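Local coordinates for putative SnoaL-like polyketide cyclase (Jannaschia sp., PDB 3KKG), which is a putative SnoaL-like polyketide cyclase of the NTF2 clan, probably acting on a polyketide-type substrate, at residues Asp27-Val32 with Phe60-Phe65. Residues are numbered along the deposited sequence; the frame is centred on the assembly and turned at random.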
loop_
_atom_site.group_PDB
_atom_site.type_symbol
_atom_site.label_atom_id
_atom_site.label_comp_id
_atom_site.label_asym_id
_atom_site.label_seq_id
_atom_site.Cartn_x
_atom_site.Cartn_y
_atom_site.Cartn_z
ATOM N N ASP A 27 5.428 4.856 -24.555
ATOM C CA ASP A 27 6.692 5.215 -25.169
ATOM C C ASP A 27 7.186 6.537 -24.663
ATOM O O ASP A 27 6.414 7.508 -24.566
ATOM C CB ASP A 27 6.520 5.350 -26.647
ATOM C CG ASP A 27 6.811 4.109 -27.355
ATOM O OD1 ASP A 27 6.714 2.996 -26.786
ATOM O OD2 ASP A 27 7.165 4.262 -28.499
ATOM N N GLY A 28 8.458 6.529 -24.275
ATOM C CA GLY A 28 9.126 7.726 -23.803
ATOM C C GLY A 28 9.145 7.908 -22.306
ATOM O O GLY A 28 9.684 8.880 -21.800
ATOM N N TRP A 29 8.614 6.926 -21.562
ATOM C CA TRP A 29 8.510 7.067 -20.126
ATOM C C TRP A 29 9.843 7.230 -19.436
ATOM O O TRP A 29 9.930 7.922 -18.429
ATOM C CB TRP A 29 7.747 5.872 -19.523
ATOM C CG TRP A 29 8.380 4.527 -19.645
ATOM C CD1 TRP A 29 8.212 3.647 -20.652
ATOM C CD2 TRP A 29 9.272 3.914 -18.709
ATOM N NE1 TRP A 29 8.954 2.502 -20.426
ATOM C CE2 TRP A 29 9.615 2.629 -19.231
ATOM C CE3 TRP A 29 9.842 4.322 -17.511
ATOM C CZ2 TRP A 29 10.485 1.746 -18.567
ATOM C CZ3 TRP A 29 10.689 3.431 -16.828
ATOM C CH2 TRP A 29 11.002 2.165 -17.367
ATOM N N ARG A 30 10.892 6.609 -19.990
ATOM C CA ARG A 30 12.175 6.649 -19.332
ATOM C C ARG A 30 12.676 8.052 -19.191
ATOM O O ARG A 30 13.261 8.415 -18.180
ATOM C CB ARG A 30 13.182 5.771 -20.066
ATOM C CG ARG A 30 12.905 4.267 -19.939
ATOM C CD ARG A 30 13.956 3.543 -20.734
ATOM N NE ARG A 30 13.883 2.095 -20.681
ATOM C CZ ARG A 30 13.003 1.345 -21.340
ATOM N NH1 ARG A 30 12.046 1.898 -22.073
ATOM N NH2 ARG A 30 13.093 0.024 -21.259
ATOM N N ASP A 31 12.513 8.842 -20.251
ATOM C CA ASP A 31 12.977 10.209 -20.211
ATOM C C ASP A 31 12.170 11.031 -19.223
ATOM O O ASP A 31 12.714 11.937 -18.594
ATOM C CB ASP A 31 12.977 10.822 -21.606
ATOM C CG ASP A 31 14.068 10.240 -22.491
ATOM O OD1 ASP A 31 15.163 9.840 -21.982
ATOM O OD2 ASP A 31 13.843 10.209 -23.719
ATOM N N VAL A 32 10.898 10.675 -19.020
ATOM C CA VAL A 32 10.080 11.350 -18.001
ATOM C C VAL A 32 10.633 10.996 -16.600
ATOM O O VAL A 32 10.760 11.839 -15.722
ATOM C CB VAL A 32 8.560 10.989 -18.094
ATOM C CG1 VAL A 32 7.771 11.604 -16.901
ATOM C CG2 VAL A 32 7.967 11.442 -19.437
ATOM N N PHE A 60 14.425 -1.947 -13.598
ATOM C CA PHE A 60 13.509 -2.781 -12.833
ATOM C C PHE A 60 12.075 -2.539 -13.322
ATOM O O PHE A 60 11.268 -3.478 -13.501
ATOM C CB PHE A 60 13.651 -2.478 -11.340
ATOM C CG PHE A 60 12.742 -3.282 -10.469
ATOM C CD1 PHE A 60 13.095 -4.544 -10.067
ATOM C CD2 PHE A 60 11.512 -2.790 -10.088
ATOM C CE1 PHE A 60 12.235 -5.290 -9.267
ATOM C CE2 PHE A 60 10.640 -3.555 -9.279
ATOM C CZ PHE A 60 10.997 -4.782 -8.880
ATOM N N ASN A 61 11.691 -1.266 -13.499
ATOM C CA ASN A 61 10.346 -0.976 -13.989
ATOM C C ASN A 61 10.090 -1.593 -15.359
ATOM O O ASN A 61 9.027 -2.152 -15.605
ATOM C CB ASN A 61 10.136 0.552 -14.038
ATOM C CG ASN A 61 8.696 0.966 -14.122
ATOM O OD1 ASN A 61 8.302 1.737 -15.021
ATOM N ND2 ASN A 61 7.946 0.599 -13.156
ATOM N N ALA A 62 11.099 -1.501 -16.221
ATOM C CA ALA A 62 11.003 -2.060 -17.555
ATOM C C ALA A 62 10.722 -3.555 -17.511
ATOM O O ALA A 62 9.866 -4.025 -18.266
ATOM C CB ALA A 62 12.287 -1.756 -18.385
ATOM N N VAL A 63 11.378 -4.266 -16.595
ATOM C CA VAL A 63 11.132 -5.713 -16.419
ATOM C C VAL A 63 9.691 -5.981 -16.059
ATOM O O VAL A 63 9.039 -6.846 -16.611
ATOM C CB VAL A 63 12.099 -6.359 -15.382
ATOM C CG1 VAL A 63 11.653 -7.801 -15.009
ATOM C CG2 VAL A 63 13.496 -6.331 -15.907
ATOM N N LEU A 64 9.154 -5.215 -15.116
ATOM C CA LEU A 64 7.771 -5.411 -14.763
ATOM C C LEU A 64 6.840 -5.270 -15.964
ATOM O O LEU A 64 5.910 -6.041 -16.155
ATOM C CB LEU A 64 7.346 -4.439 -13.628
ATOM C CG LEU A 64 8.066 -4.519 -12.283
ATOM C CD1 LEU A 64 7.602 -3.372 -11.346
ATOM C CD2 LEU A 64 7.823 -5.878 -11.625
ATOM N N PHE A 65 7.021 -4.198 -16.765
ATOM C CA PHE A 65 6.182 -3.945 -17.905
ATOM C C PHE A 65 6.346 -4.937 -19.063
ATOM O O PHE A 65 5.487 -5.017 -19.901
ATOM C CB PHE A 65 6.302 -2.485 -18.369
ATOM C CG PHE A 65 5.507 -1.544 -17.474
ATOM C CD1 PHE A 65 6.053 -1.027 -16.348
ATOM C CD2 PHE A 65 4.201 -1.256 -17.783
ATOM C CE1 PHE A 65 5.326 -0.228 -15.487
ATOM C CE2 PHE A 65 3.454 -0.442 -16.977
ATOM C CZ PHE A 65 4.013 0.075 -15.812
#
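Trp29 presents the benzo end of its indole to Asn61 and Ala62. Asn61 OD1 lies 3.4 Å from Trp29 CZ3, over one face but displaced toward the rim of the ring, while the amide plane stands 76° to the indole; the oxygen thus meets the ring as a single atom, with no amide laid flat on it. Asn61 CB adds a carbon contact, 3.8 Å from Trp29 CH2. In the plane of the indole, Ala62 CB abuts the ring edge, 3.9 Å from Trp29 CZ2. The torsions are consistent with this placement: Trp29 has CG between its backbone N and carbonyl carbon (chi1 64°), and Asn61 holds CG opposite its backbone N (chi1 -163°).

On the indole face opposite Asn61 lies Arg30, whose CG sits over the ring centre. Its chain runs extended from CG to NE, and a turn at the last torsion directs one guanidinium face to Trp29 CZ2, which lies 3.7 Å from the guanidinium plane, over its centre, while Arg30 NH2 reaches on to 3.5 Å from Ala62 CB. The 161 Å² buried between the segments comes from van der Waals contact, including the approach of OD1 and NH2, without a hydrogen bond. A leucine in place of Trp29 would probably leave a gap beside Asn61 and Ala62 and deprive the Arg30 chain of the flat surface it lies along.

Gly28 occupies the N-cap position of helix 29-36, placing Trp29 and Arg30 in its first turn, and both side chains also touch Ile58 of helix 54-67. Trp29 further packs edge-to-face with Trp33, one turn on. The contact therefore joins the start of helix 29-36 to the middle of helix 54-67, which leads into strand 72-81, an outermost strand of the mixed sheet within this chain.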